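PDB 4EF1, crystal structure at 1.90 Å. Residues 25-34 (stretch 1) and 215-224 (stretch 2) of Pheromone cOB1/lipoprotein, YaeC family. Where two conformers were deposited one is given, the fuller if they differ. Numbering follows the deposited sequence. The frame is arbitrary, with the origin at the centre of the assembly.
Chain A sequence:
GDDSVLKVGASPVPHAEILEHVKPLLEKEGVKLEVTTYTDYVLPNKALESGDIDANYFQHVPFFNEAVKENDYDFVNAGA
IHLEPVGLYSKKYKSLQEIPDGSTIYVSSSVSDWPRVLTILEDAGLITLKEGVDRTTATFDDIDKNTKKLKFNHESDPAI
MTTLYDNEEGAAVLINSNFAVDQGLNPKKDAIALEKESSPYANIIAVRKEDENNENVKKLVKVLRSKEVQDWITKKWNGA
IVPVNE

Stretch 1 25-34: LLEKEGVKLE
Stretch 2, residues 215-224: ENVKKLVKVL

Residues 25-34 leave a helix, turn through Glu29 and Gly30, and enter a strand at Val31; residues 215-224 form a regular helix whose N-to-C direction lies 73° from that of the strand, with axes 10.1 Å apart at closest approach. The register runs in opposite senses along the two stretches: CA of Leu25 lies 7.2 Å from CA of Val223, Leu26 CA 6.8 Å from Leu220 CA, Glu29 CA 7.4 Å from Lys219 CA, and Val31 CA 6.9 Å from Asn216 CA. Together they bury 419 Å².

Leu26 is the apolar centre. Its CA-to-CB bond points sideways, but an off-well chi1 of -93° with chi2 m (-69°) brings its end to the second helix: CD2 lies 3.5 Å from Val223 CG1 and 4.2 Å from Leu220 CD1. Val223 (chi1 t) points toward stretch 1, and its CG1 also meets Leu25 CB at 3.8 Å. Leu25 is m,t. Leu220, t,p, also has a sideways CA-to-CB bond, but its end comes nearer stretch 1, its CD1 lying 4.2 Å from CD2 of Leu33, another t,p leucine. Branched aliphatic side chains suit this apolar patch, buried at Leu26, Leu220 and Leu33 and partly open at Leu25 and Val223.

The polar tie is made by Lys219. With chi1 m (-80°) and chi2 to chi4 all t, its extended chain carries NZ to the turn, where it donates a hydrogen bond to Glu29 O at 2.9 Å. The methylenes serve too: Lys219 CD lies 4.0 Å from Val31 CG2 and from Glu29 CB. Glu29 (m,m) points its CA-to-CB bond toward stretch 2 and is exposed, which suits a charged residue; the hydrogen bond uses its backbone O, not its carboxylate. Gly30 takes positive phi (75/29), which favours glycine, and the turn is closed by Val31 N to Leu26 O at 2.9 Å. Val31 (chi1 t; phi/psi -122/128) points CG2 to 3.4 Å from OD1 of Asn216 (chi1 m, chi2 -18°), a packing contact.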

# COMPACT_ATOMS: atom_id res chain seq x y z
N LEU A 25 4.47 23.18 7.44
CA LEU A 25 3.40 23.10 8.46
C LEU A 25 3.92 22.56 9.78
O LEU A 25 3.60 23.08 10.85
CB LEU A 25 2.22 22.25 7.94
CG LEU A 25 1.36 22.89 6.86
CD1 LEU A 25 0.63 21.85 6.02
CD2 LEU A 25 0.42 23.87 7.55
N LEU A 26 4.71 21.49 9.72
CA LEU A 26 5.33 20.93 10.92
C LEU A 26 6.31 21.90 11.55
O LEU A 26 6.43 21.92 12.76
CB LEU A 26 6.03 19.59 10.66
CG LEU A 26 5.19 18.35 10.91
CD1 LEU A 26 4.93 18.20 12.39
CD2 LEU A 26 3.86 18.47 10.16
N GLU A 27 7.00 22.69 10.73
CA GLU A 27 7.95 23.70 11.24
C GLU A 27 7.19 24.73 12.11
O GLU A 27 7.66 25.10 13.17
CB GLU A 27 8.74 24.34 10.08
CG GLU A 27 9.83 25.31 10.51
CD GLU A 27 9.35 26.74 10.78
OE1 GLU A 27 8.40 27.20 10.12
OE2 GLU A 27 9.93 27.43 11.66
N LYS A 28 6.00 25.12 11.68
CA LYS A 28 5.14 26.00 12.47
C LYS A 28 4.69 25.39 13.79
O LYS A 28 4.37 26.13 14.70
CB LYS A 28 3.92 26.46 11.66
CG LYS A 28 4.33 27.31 10.45
CD LYS A 28 4.59 28.75 10.84
CE LYS A 28 4.97 29.60 9.63
NZ LYS A 28 4.93 31.07 9.93
N GLU A 29 4.66 24.07 13.89
CA GLU A 29 4.35 23.38 15.16
C GLU A 29 5.64 23.01 15.95
O GLU A 29 5.58 22.24 16.91
CB GLU A 29 3.53 22.13 14.90
CG GLU A 29 2.26 22.28 14.08
CD GLU A 29 1.25 23.21 14.71
OE1 GLU A 29 1.34 23.45 15.93
OE2 GLU A 29 0.37 23.73 13.96
N GLY A 30 6.78 23.56 15.55
CA GLY A 30 8.04 23.32 16.26
C GLY A 30 8.65 21.96 16.01
O GLY A 30 9.36 21.45 16.86
N VAL A 31 8.40 21.39 14.83
CA VAL A 31 8.95 20.09 14.45
C VAL A 31 9.76 20.24 13.16
O VAL A 31 9.25 20.78 12.20
CB VAL A 31 7.83 19.03 14.27
CG1 VAL A 31 8.37 17.73 13.68
CG2 VAL A 31 7.12 18.77 15.58
N LYS A 32 11.01 19.76 13.16
CA LYS A 32 11.81 19.66 11.94
C LYS A 32 11.67 18.23 11.39
O LYS A 32 12.28 17.26 11.89
CB LYS A 32 13.28 19.98 12.21
CG LYS A 32 14.16 19.94 10.97
CD LYS A 32 15.62 20.31 11.29
CE LYS A 32 16.45 20.48 10.02
NZ LYS A 32 16.35 19.31 9.10
N LEU A 33 10.85 18.11 10.37
CA LEU A 33 10.58 16.85 9.72
C LEU A 33 11.72 16.51 8.75
O LEU A 33 12.18 17.36 7.97
CB LEU A 33 9.23 16.94 9.02
CG LEU A 33 8.68 15.71 8.39
CD1 LEU A 33 8.50 14.64 9.48
CD2 LEU A 33 7.37 16.06 7.74
N GLU A 34 12.23 15.29 8.86
CA GLU A 34 13.28 14.80 7.97
C GLU A 34 12.84 13.46 7.39
O GLU A 34 12.24 12.65 8.08
CB GLU A 34 14.62 14.69 8.71
CG GLU A 34 15.12 16.04 9.22
CD GLU A 34 16.47 15.97 9.94
OE1 GLU A 34 17.02 14.86 10.12
OE2 GLU A 34 16.96 17.05 10.35
N GLU A 215 4.41 13.22 21.35
CA GLU A 215 3.59 14.38 20.96
C GLU A 215 3.90 14.82 19.55
O GLU A 215 3.00 15.28 18.81
CB GLU A 215 3.87 15.56 21.91
CG GLU A 215 3.04 16.82 21.67
CD GLU A 215 3.61 18.06 22.37
OE1 GLU A 215 4.84 18.14 22.59
OE2 GLU A 215 2.82 18.96 22.70
N ASN A 216 5.16 14.70 19.14
CA ASN A 216 5.56 15.13 17.79
C ASN A 216 5.01 14.23 16.70
O ASN A 216 4.67 14.70 15.61
CB ASN A 216 7.06 15.32 17.66
CG ASN A 216 7.56 16.56 18.40
OD1 ASN A 216 6.80 17.47 18.73
ND2 ASN A 216 8.87 16.62 18.62
N VAL A 217 4.92 12.94 17.00
CA VAL A 217 4.28 12.00 16.09
C VAL A 217 2.80 12.37 15.92
O VAL A 217 2.29 12.32 14.80
CB VAL A 217 4.43 10.53 16.58
CG1 VAL A 217 3.57 9.59 15.76
CG2 VAL A 217 5.89 10.12 16.43
N LYS A 218 2.15 12.73 17.03
CA LYS A 218 0.74 13.13 17.00
C LYS A 218 0.55 14.41 16.18
O LYS A 218 -0.40 14.52 15.45
CB LYS A 218 0.16 13.23 18.41
CG LYS A 218 0.06 11.83 19.05
CD LYS A 218 -0.74 11.72 20.34
CE LYS A 218 -0.18 12.48 21.53
NZ LYS A 218 -0.79 11.98 22.79
N LYS A 219 1.47 15.35 16.30
CA LYS A 219 1.41 16.60 15.51
C LYS A 219 1.45 16.27 14.02
O LYS A 219 0.69 16.84 13.23
CB LYS A 219 2.57 17.54 15.88
CG LYS A 219 2.35 18.34 17.16
CD LYS A 219 3.62 19.09 17.55
CE LYS A 219 3.44 19.76 18.87
NZ LYS A 219 4.65 20.60 19.09
N LEU A 220 2.34 15.35 13.66
CA LEU A 220 2.48 14.88 12.29
C LEU A 220 1.23 14.24 11.78
O LEU A 220 0.78 14.57 10.71
CB LEU A 220 3.62 13.87 12.13
CG LEU A 220 3.83 13.23 10.74
CD1 LEU A 220 4.07 14.26 9.64
CD2 LEU A 220 5.00 12.30 10.89
N VAL A 221 0.67 13.31 12.54
CA VAL A 221 -0.59 12.67 12.13
C VAL A 221 -1.71 13.67 11.91
O VAL A 221 -2.47 13.53 10.97
CB VAL A 221 -1.03 11.54 13.13
CG1 VAL A 221 -2.41 10.97 12.75
CG2 VAL A 221 0.02 10.44 13.15
N LYS A 222 -1.84 14.66 12.80
CA LYS A 222 -2.90 15.64 12.71
C LYS A 222 -2.70 16.48 11.45
O LYS A 222 -3.67 16.75 10.75
CB LYS A 222 -2.97 16.56 13.93
CG LYS A 222 -4.17 17.53 13.90
CD LYS A 222 -4.17 18.45 15.10
CE LYS A 222 -5.35 19.38 15.16
NZ LYS A 222 -5.38 20.20 16.39
N VAL A 223 -1.45 16.88 11.17
CA VAL A 223 -1.15 17.76 9.99
C VAL A 223 -1.43 16.95 8.73
O VAL A 223 -2.12 17.44 7.80
CB VAL A 223 0.28 18.30 10.03
CG1 VAL A 223 0.68 18.85 8.67
CG2 VAL A 223 0.43 19.33 11.13
N LEU A 224 -1.01 15.69 8.71
CA LEU A 224 -1.28 14.81 7.58
C LEU A 224 -2.77 14.56 7.28
O LEU A 224 -3.14 14.34 6.12
CB LEU A 224 -0.55 13.48 7.74
CG LEU A 224 0.95 13.47 7.57
CD1 LEU A 224 1.46 12.09 7.98
CD2 LEU A 224 1.34 13.87 6.13